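Local coordinates for aldo-keto reductase family 1 member C1 (Caenorhabditis elegans, PDB 1QWK), which probably acts as an NADPH-dependent aldose reductase, a TIM-barrel enzyme of the aldo-keto reductase family that reduces carbonyl groups, at residues A41-I46 and I260-I265; V14-I19 and S197-A202; T33-A38 and E56-A61. All blocks are in the same frame, centred on the assembly; numbering follows the deposited sequence.

Contact 1 (A41-I46 and I260-I265)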
loop_
_atom_site.group_PDB
_atom_site.type_symbol
_atom_site.label_atom_id
_atom_site.label_comp_id
_atom_site.label_asym_id
_atom_site.label_seq_id
_atom_site.Cartn_x
_atom_site.Cartn_y
_atom_site.Cartn_z
ATOM N N ALA A 41 -10.786 -5.349 -14.896
ATOM C CA ALA A 41 -10.597 -3.975 -15.357
ATOM C C ALA A 41 -9.168 -3.717 -15.831
ATOM O O ALA A 41 -8.925 -2.788 -16.605
ATOM C CB ALA A 41 -10.958 -2.994 -14.245
ATOM N N GLY A 42 -8.225 -4.532 -15.367
ATOM C CA GLY A 42 -6.843 -4.354 -15.778
ATOM C C GLY A 42 -5.833 -4.383 -14.646
ATOM O O GLY A 42 -4.630 -4.455 -14.894
ATOM N N TYR A 43 -6.311 -4.317 -13.405
ATOM C CA TYR A 43 -5.412 -4.348 -12.248
ATOM C C TYR A 43 -4.674 -5.675 -12.221
ATOM O O TYR A 43 -5.278 -6.722 -12.435
ATOM C CB TYR A 43 -6.199 -4.228 -10.946
ATOM C CG TYR A 43 -6.742 -2.858 -10.633
ATOM C CD1 TYR A 43 -6.165 -2.076 -9.632
ATOM C CD2 TYR A 43 -7.882 -2.376 -11.268
ATOM C CE1 TYR A 43 -6.718 -0.856 -9.264
ATOM C CE2 TYR A 43 -8.442 -1.153 -10.908
ATOM C CZ TYR A 43 -7.860 -0.403 -9.902
ATOM O OH TYR A 43 -8.440 0.781 -9.505
ATOM N N ARG A 44 -3.380 -5.637 -11.928
ATOM C CA ARG A 44 -2.600 -6.863 -11.877
ATOM C C ARG A 44 -1.865 -7.032 -10.553
ATOM O O ARG A 44 -1.018 -7.910 -10.411
ATOM C CB ARG A 44 -1.627 -6.917 -13.061
ATOM C CG ARG A 44 -2.337 -7.118 -14.398
ATOM C CD ARG A 44 -2.952 -8.516 -14.477
ATOM N NE ARG A 44 -3.683 -8.745 -15.727
ATOM C CZ ARG A 44 -4.953 -8.409 -15.931
ATOM N NH1 ARG A 44 -5.654 -7.823 -14.967
ATOM N NH2 ARG A 44 -5.523 -8.666 -17.100
ATOM N N LEU A 45 -2.187 -6.184 -9.583
ATOM C CA LEU A 45 -1.584 -6.295 -8.255
ATOM C C LEU A 45 -2.683 -6.206 -7.200
ATOM O O LEU A 45 -3.571 -5.355 -7.281
ATOM C CB LEU A 45 -0.536 -5.190 -8.020
ATOM C CG LEU A 45 0.210 -5.245 -6.673
ATOM C CD1 LEU A 45 1.601 -4.630 -6.799
ATOM C CD2 LEU A 45 -0.604 -4.506 -5.612
ATOM N N ILE A 46 -2.620 -7.113 -6.231
ATOM C CA ILE A 46 -3.564 -7.156 -5.120
ATOM C C ILE A 46 -2.738 -7.051 -3.842
ATOM O O ILE A 46 -1.813 -7.837 -3.626
ATOM C CB ILE A 46 -4.363 -8.489 -5.075
ATOM C CG1 ILE A 46 -5.122 -8.698 -6.394
ATOM C CG2 ILE A 46 -5.336 -8.472 -3.897
ATOM C CD1 ILE A 46 -6.015 -7.538 -6.796
ATOM N N ILE A 260 1.004 2.856 -6.556
ATOM C CA ILE A 260 -0.159 3.292 -5.780
ATOM C C ILE A 260 -1.130 2.166 -5.446
ATOM O O ILE A 260 -1.227 1.179 -6.175
ATOM C CB ILE A 260 -0.941 4.399 -6.523
ATOM C CG1 ILE A 260 -1.413 3.888 -7.886
ATOM C CG2 ILE A 260 -0.055 5.639 -6.678
ATOM C CD1 ILE A 260 -2.214 4.912 -8.703
ATOM N N LEU A 261 -1.856 2.344 -4.341
ATOM C CA LEU A 261 -2.828 1.368 -3.852
ATOM C C LEU A 261 -4.168 1.984 -3.453
ATOM O O LEU A 261 -4.497 2.038 -2.271
ATOM C CB LEU A 261 -2.266 0.624 -2.634
ATOM C CG LEU A 261 -1.053 -0.275 -2.832
ATOM C CD1 LEU A 261 -0.596 -0.837 -1.480
ATOM C CD2 LEU A 261 -1.404 -1.402 -3.790
ATOM N N PRO A 262 -4.954 2.468 -4.428
ATOM C CA PRO A 262 -6.257 3.062 -4.099
ATOM C C PRO A 262 -7.121 2.027 -3.360
ATOM O O PRO A 262 -7.176 0.862 -3.765
ATOM C CB PRO A 262 -6.819 3.438 -5.472
ATOM C CG PRO A 262 -6.159 2.451 -6.403
ATOM C CD PRO A 262 -4.739 2.442 -5.883
ATOM N N LYS A 263 -7.791 2.466 -2.292
ATOM C CA LYS A 263 -8.626 1.598 -1.448
ATOM C C LYS A 263 -10.075 1.390 -1.891
ATOM O O LYS A 263 -10.775 0.532 -1.347
ATOM C CB LYS A 263 -8.644 2.127 -0.007
ATOM C CG LYS A 263 -9.354 3.475 0.152
ATOM C CD LYS A 263 -9.505 3.880 1.614
ATOM C CE LYS A 263 -10.199 5.230 1.758
ATOM N NZ LYS A 263 -10.395 5.621 3.189
ATOM N N SER A 264 -10.528 2.180 -2.856
ATOM C CA SER A 264 -11.898 2.077 -3.351
ATOM C C SER A 264 -12.357 0.625 -3.488
ATOM O O SER A 264 -11.602 -0.231 -3.946
ATOM C CB SER A 264 -12.014 2.785 -4.700
ATOM O OG SER A 264 -11.653 4.152 -4.583
ATOM N N ILE A 265 -13.595 0.352 -3.079
ATOM C CA ILE A 265 -14.152 -0.997 -3.163
ATOM C C ILE A 265 -15.382 -1.024 -4.069
ATOM O O ILE A 265 -15.846 -2.091 -4.472
ATOM C CB ILE A 265 -14.563 -1.530 -1.777
ATOM C CG1 ILE A 265 -15.696 -0.677 -1.202
ATOM C CG2 ILE A 265 -13.368 -1.509 -0.839
ATOM C CD1 ILE A 265 -16.245 -1.200 0.111
#

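Contact 2 (V14-I19 and S197-A202)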
loop_
_atom_site.group_PDB
_atom_site.type_symbol
_atom_site.label_atom_id
_atom_site.label_comp_id
_atom_site.label_asym_id
_atom_site.label_seq_id
_atom_site.Cartn_x
_atom_site.Cartn_y
_atom_site.Cartn_z
ATOM N N VAL A 14 12.491 -8.195 -10.272
ATOM C CA VAL A 14 11.060 -8.459 -10.226
ATOM C C VAL A 14 10.268 -7.228 -10.653
ATOM O O VAL A 14 10.543 -6.118 -10.197
ATOM C CB VAL A 14 10.622 -8.868 -8.802
ATOM C CG1 VAL A 14 9.100 -8.946 -8.720
ATOM C CG2 VAL A 14 11.245 -10.203 -8.439
ATOM N N GLU A 15 9.295 -7.430 -11.539
ATOM C CA GLU A 15 8.444 -6.343 -12.026
ATOM C C GLU A 15 7.186 -6.219 -11.169
ATOM O O GLU A 15 6.432 -7.181 -11.024
ATOM C CB GLU A 15 8.048 -6.605 -13.482
ATOM C CG GLU A 15 9.182 -6.429 -14.482
ATOM C CD GLU A 15 9.333 -4.991 -14.944
ATOM O OE1 GLU A 15 9.573 -4.106 -14.094
ATOM O OE2 GLU A 15 9.206 -4.742 -16.165
ATOM N N MET A 16 6.959 -5.036 -10.604
ATOM C CA MET A 16 5.790 -4.792 -9.759
ATOM C C MET A 16 4.831 -3.789 -10.402
ATOM O O MET A 16 5.205 -2.652 -10.669
ATOM C CB MET A 16 6.233 -4.260 -8.390
ATOM C CG MET A 16 5.083 -3.886 -7.458
ATOM S SD MET A 16 5.644 -3.267 -5.847
ATOM C CE MET A 16 6.190 -1.613 -6.298
ATOM N N PRO A 17 3.576 -4.201 -10.658
ATOM C CA PRO A 17 2.594 -3.295 -11.272
ATOM C C PRO A 17 2.513 -1.983 -10.493
ATOM O O PRO A 17 2.493 -1.990 -9.264
ATOM C CB PRO A 17 1.296 -4.096 -11.202
ATOM C CG PRO A 17 1.781 -5.526 -11.336
ATOM C CD PRO A 17 2.995 -5.538 -10.428
ATOM N N VAL A 18 2.456 -0.868 -11.217
ATOM C CA VAL A 18 2.411 0.461 -10.614
ATOM C C VAL A 18 1.106 0.791 -9.900
ATOM O O VAL A 18 1.064 1.702 -9.074
ATOM C CB VAL A 18 2.682 1.563 -11.661
ATOM C CG1 VAL A 18 4.065 1.371 -12.270
ATOM C CG2 VAL A 18 1.610 1.530 -12.744
ATOM N N ILE A 19 0.038 0.074 -10.229
ATOM C CA ILE A 19 -1.241 0.306 -9.578
ATOM C C ILE A 19 -1.802 -1.024 -9.104
ATOM O O ILE A 19 -1.735 -2.033 -9.806
ATOM C CB ILE A 19 -2.251 1.013 -10.521
ATOM C CG1 ILE A 19 -3.581 1.237 -9.789
ATOM C CG2 ILE A 19 -2.450 0.198 -11.794
ATOM C CD1 ILE A 19 -4.549 2.150 -10.542
ATOM N N SER A 197 11.990 0.636 -4.023
ATOM C CA SER A 197 10.758 1.107 -4.632
ATOM C C SER A 197 9.845 1.611 -3.517
ATOM O O SER A 197 9.939 1.157 -2.373
ATOM C CB SER A 197 10.069 -0.015 -5.429
ATOM O OG SER A 197 9.598 -1.050 -4.584
ATOM N N VAL A 198 8.992 2.577 -3.844
ATOM C CA VAL A 198 8.071 3.141 -2.869
ATOM C C VAL A 198 6.626 2.927 -3.301
ATOM O O VAL A 198 6.271 3.179 -4.454
ATOM C CB VAL A 198 8.293 4.672 -2.691
ATOM C CG1 VAL A 198 7.301 5.232 -1.662
ATOM C CG2 VAL A 198 9.723 4.944 -2.259
ATOM N N THR A 199 5.809 2.443 -2.374
ATOM C CA THR A 199 4.394 2.231 -2.632
ATOM C C THR A 199 3.628 3.141 -1.692
ATOM O O THR A 199 3.866 3.159 -0.479
ATOM C CB THR A 199 3.947 0.778 -2.369
ATOM O OG1 THR A 199 4.530 -0.089 -3.348
ATOM C CG2 THR A 199 2.427 0.673 -2.446
ATOM N N SER A 200 2.717 3.910 -2.264
ATOM C CA SER A 200 1.893 4.835 -1.505
ATOM C C SER A 200 0.550 4.236 -1.140
ATOM O O SER A 200 -0.120 3.658 -1.997
ATOM C CB SER A 200 1.630 6.089 -2.348
ATOM O OG SER A 200 0.353 6.648 -2.052
ATOM N N TYR A 201 0.161 4.349 0.126
ATOM C CA TYR A 201 -1.180 3.912 0.504
ATOM C C TYR A 201 -1.886 5.201 0.913
ATOM O O TYR A 201 -1.219 6.215 1.143
ATOM C CB TYR A 201 -1.189 2.842 1.614
ATOM C CG TYR A 201 -0.726 3.209 3.009
ATOM C CD1 TYR A 201 -1.486 4.040 3.840
ATOM C CD2 TYR A 201 0.417 2.619 3.543
ATOM C CE1 TYR A 201 -1.119 4.261 5.175
ATOM C CE2 TYR A 201 0.789 2.832 4.868
ATOM C CZ TYR A 201 0.024 3.648 5.677
ATOM O OH TYR A 201 0.398 3.838 6.992
ATOM N N ALA A 202 -3.216 5.176 0.967
ATOM C CA ALA A 202 -4.011 6.363 1.293
ATOM C C ALA A 202 -3.702 7.453 0.267
ATOM O O ALA A 202 -3.659 8.643 0.585
ATOM C CB ALA A 202 -3.693 6.857 2.704
#

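Contact 3 (T33-A38 and E56-A61)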
loop_
_atom_site.group_PDB
_atom_site.type_symbol
_atom_site.label_atom_id
_atom_site.label_comp_id
_atom_site.label_asym_id
_atom_site.label_seq_id
_atom_site.Cartn_x
_atom_site.Cartn_y
_atom_site.Cartn_z
ATOM N N THR A 33 -15.689 -9.615 -4.719
ATOM C CA THR A 33 -16.245 -8.848 -5.832
ATOM C C THR A 33 -15.266 -7.764 -6.277
ATOM O O THR A 33 -15.125 -7.491 -7.469
ATOM C CB THR A 33 -17.569 -8.164 -5.433
ATOM O OG1 THR A 33 -18.508 -9.155 -4.996
ATOM C CG2 THR A 33 -18.154 -7.408 -6.616
ATOM N N ALA A 34 -14.592 -7.149 -5.310
ATOM C CA ALA A 34 -13.630 -6.094 -5.602
ATOM C C ALA A 34 -12.433 -6.621 -6.393
ATOM O O ALA A 34 -12.007 -6.005 -7.369
ATOM C CB ALA A 34 -13.154 -5.447 -4.300
ATOM N N VAL A 35 -11.893 -7.758 -5.969
ATOM C CA VAL A 35 -10.744 -8.339 -6.647
ATOM C C VAL A 35 -11.081 -8.713 -8.086
ATOM O O VAL A 35 -10.348 -8.363 -9.011
ATOM C CB VAL A 35 -10.223 -9.594 -5.895
ATOM C CG1 VAL A 35 -9.176 -10.316 -6.732
ATOM C CG2 VAL A 35 -9.615 -9.179 -4.559
ATOM N N LYS A 36 -12.196 -9.412 -8.283
ATOM C CA LYS A 36 -12.587 -9.818 -9.631
ATOM C C LYS A 36 -12.858 -8.625 -10.538
ATOM O O LYS A 36 -12.505 -8.640 -11.718
ATOM C CB LYS A 36 -13.814 -10.732 -9.569
ATOM C CG LYS A 36 -13.577 -11.972 -8.723
ATOM C CD LYS A 36 -14.748 -12.947 -8.767
ATOM C CE LYS A 36 -14.855 -13.636 -10.117
ATOM N NZ LYS A 36 -15.998 -14.594 -10.146
ATOM N N THR A 37 -13.478 -7.587 -9.988
ATOM C CA THR A 37 -13.772 -6.390 -10.768
ATOM C C THR A 37 -12.472 -5.707 -11.179
ATOM O O THR A 37 -12.309 -5.284 -12.328
ATOM C CB THR A 37 -14.618 -5.388 -9.957
ATOM O OG1 THR A 37 -15.879 -5.985 -9.623
ATOM C CG2 THR A 37 -14.862 -4.125 -10.768
ATOM N N ALA A 38 -11.542 -5.610 -10.235
ATOM C CA ALA A 38 -10.259 -4.967 -10.488
ATOM C C ALA A 38 -9.453 -5.709 -11.547
ATOM O O ALA A 38 -8.928 -5.101 -12.483
ATOM C CB ALA A 38 -9.460 -4.873 -9.190
ATOM N N GLU A 56 -8.132 -15.308 2.988
ATOM C CA GLU A 56 -8.855 -16.499 2.556
ATOM C C GLU A 56 -9.820 -16.150 1.418
ATOM O O GLU A 56 -9.921 -16.876 0.426
ATOM C CB GLU A 56 -9.610 -17.104 3.741
ATOM C CG GLU A 56 -10.159 -18.500 3.499
ATOM C CD GLU A 56 -10.722 -19.120 4.769
ATOM O OE1 GLU A 56 -9.939 -19.348 5.716
ATOM O OE2 GLU A 56 -11.944 -19.373 4.822
ATOM N N ALA A 57 -10.515 -15.027 1.560
ATOM C CA ALA A 57 -11.460 -14.576 0.546
ATOM C C ALA A 57 -10.721 -14.233 -0.746
ATOM O O ALA A 57 -11.182 -14.555 -1.842
ATOM C CB ALA A 57 -12.229 -13.362 1.052
ATOM N N ILE A 58 -9.569 -13.580 -0.615
ATOM C CA ILE A 58 -8.781 -13.215 -1.785
ATOM C C ILE A 58 -8.311 -14.479 -2.497
ATOM O O ILE A 58 -8.259 -14.524 -3.727
ATOM C CB ILE A 58 -7.567 -12.344 -1.389
ATOM C CG1 ILE A 58 -8.062 -11.002 -0.841
ATOM C CG2 ILE A 58 -6.653 -12.134 -2.593
ATOM C CD1 ILE A 58 -6.966 -10.076 -0.347
ATOM N N GLY A 59 -7.984 -15.506 -1.720
ATOM C CA GLY A 59 -7.541 -16.762 -2.301
ATOM C C GLY A 59 -8.654 -17.358 -3.139
ATOM O O GLY A 59 -8.419 -17.905 -4.219
ATOM N N THR A 60 -9.880 -17.243 -2.641
ATOM C CA THR A 60 -11.041 -17.763 -3.353
ATOM C C THR A 60 -11.252 -16.959 -4.634
ATOM O O THR A 60 -11.531 -17.519 -5.693
ATOM C CB THR A 60 -12.307 -17.691 -2.470
ATOM O OG1 THR A 60 -12.132 -18.535 -1.325
ATOM C CG2 THR A 60 -13.539 -18.154 -3.244
ATOM N N ALA A 61 -11.102 -15.642 -4.534
ATOM C CA ALA A 61 -11.269 -14.773 -5.691
ATOM C C ALA A 61 -10.267 -15.133 -6.785
ATOM O O ALA A 61 -10.623 -15.245 -7.959
ATOM C CB ALA A 61 -11.097 -13.312 -5.279
#

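Contact 1 (A41-I46 and I260-I265)
Two first torsions bring Leu-45 and Leu-261 methyl to methyl: CG of Leu-45 lies anti to its backbone N (chi1 -178°), while CG of Leu-261 is anti to its carbonyl carbon (chi1 -65°). Leu-45 leaves its strand already heading for the other segment. Leu-261 sets off across that direction, but its end comes nearer, through CD2, so that Leu-45 CD2 lies 3.7 Å from Leu-261 CD2. The two side chains cross at about a right angle, each offering one branch.

A second, looser touch lies further along. The ring of Tyr-43 reaches across to Pro-262, whose CG sits at the ring edge near its plane, 4.2 Å from Tyr-43 OH and 4.4 Å from Tyr-43 CE1. The proline therefore abuts the hydroxyl end of the ring. What fixes that end is a hydrogen bond from Tyr-43 OH to the carbonyl oxygen of Ile-270; Phe-274 also meets the ring, its plane turned by about 35°.

On the other side of the backbone, Arg-44 folds back on its own segment. Its NH1 donates to Tyr-43 O at 2.8 Å, approaching from above the carbonyl plane, with the acceptor nearly in the guanidinium plane. The same nitrogen also bonds to Val-39 O, which ties the turn to the preceding helix.

Strands 45-47 and 259-261 are not neighbours in the barrel wall. Strand 21-22 lies next to 45-47, bonded through Leu-21 to Leu-45, so the leucine pair bridges strands across the interior. Met-16 and Pro-17 of strand 15-17 press on Leu-45 there, whereas Tyr-43 and Pro-262 pack outward against helix 267-274 through Asn-273.

Contact 2 (V14-I19 and S197-A202)
Met-16 makes its closest approaches through its terminal methyl, which lies near the hydroxyl oxygens of Ser-197 and Thr-199. The close part is at the threonine: Met-16 CE is 3.7 Å from Thr-199 OG1, and the sulfur follows behind, with Met-16 SD 4.2 Å from the same oxygen. An extended start, CG anti to the backbone N (chi1 176°) and chi2 also anti, carries the sulfur well away from strand 15-17. The bend at chi3 (75°) then turns the methyl against strand 197-201. That long arm is needed, because even the nearest pair of CA atoms, Met-16 CA and Ser-197 CA, is 9.3 Å apart.

The two segments are not partners in one sheet. Strand 15-17 pairs antiparallel with 7-9 in the N-terminal hairpin that, as in other aldo-keto reductases, closes the bottom of the (beta/alpha)8 barrel, and 197-201 is one of the parallel barrel strands. Met-16 thus points from the hairpin into the bottom of the barrel, where Ala-259 and Asn-173 also touch it.

The methyl offers the oxygens no polar partner, and their bonds run to strand 173-177 and the residue before it. Asn-173 ND2 bonds to both Thr-199 OG1 and Ser-197 OG, and the serine hydroxyl also reaches His-172 O. The methyl of Thr-199 packs on Leu-261.

The serine side is more open: Ser-197, at the first residue of its strand, is partly exposed and meets Met-16 CE slightly farther off, at 3.9 Å through Ser-197 OG, with Leu-10 of the hairpin loop beside it. On the opposite face of strand 15-17, Glu-15 is exposed to solvent, its side chain touching Ser-7 and Lys-9.

Contact 3 (T33-A38 and E56-A61)
Val-35 and Ala-61 form the apolar heart of this helix-helix contact. Ala-61 CB is 3.8 Å from Val-35 CG1 and 3.9 Å from Val-35 CB, so the alanine methyl sits against the branch point of the valine as well as one of its arms. That arm, CG1, is anti to the backbone N (chi1 171°). The other serves a second, looser contact: Val-35 CG2 to Ile-58 CG1, 4.4 Å. The axes of the two short segments approach to 9.2 Å, with 39° between their N-to-C directions.

Polar groups work at the margin. The aliphatic part of Lys-36 brushes the same alanine, Lys-36 CG lying 4.5 Å from Ala-61 CB. Its chain then bends at chi3 and carries NZ to salt bridges with Glu-64 and Glu-68, further along helix 55-68, adding a charged link beside the apolar one.

Within helix 28-41, Thr-33 O takes two bonds, from Thr-37 N and, at 2.7 Å, from Thr-37 OG1; they arrive on opposite faces of its carbonyl plane.

Inward, Val-35 rests on Leu-21 and Ile-58 on Thr-23 and Thr-48. Two consecutive helices, separated in sequence by strand 45-47 and packed side by side over the barrel wall, are the outer layer expected of a TIM barrel.

Contacts 1 and 2 merge inside the barrel: Leu-45 CD1 lies 3.6 Å from Met-16 CG, Leu-261 CD1 is 3.5 Å from Thr-199 CG2, and Ile-260 N probably bonds to Val-18 O at 2.8 Å. Contact 3 lies outside, joined to contact 1 through the strand between its helices, where Ile-46 CG2 is 4.1 Å from Ile-58 CG2. Contacts 2 and 3 do not touch; their nearest atoms are about 8 Å apart. Predicted active-site residues stand close by: the side chain of Leu-261 is about 6 Å from that of Lys-81, thought to lower the pKa of the active-site tyrosine, and the side chain of Ile-58 about 6 Å from that of Tyr-52, the presumed proton donor.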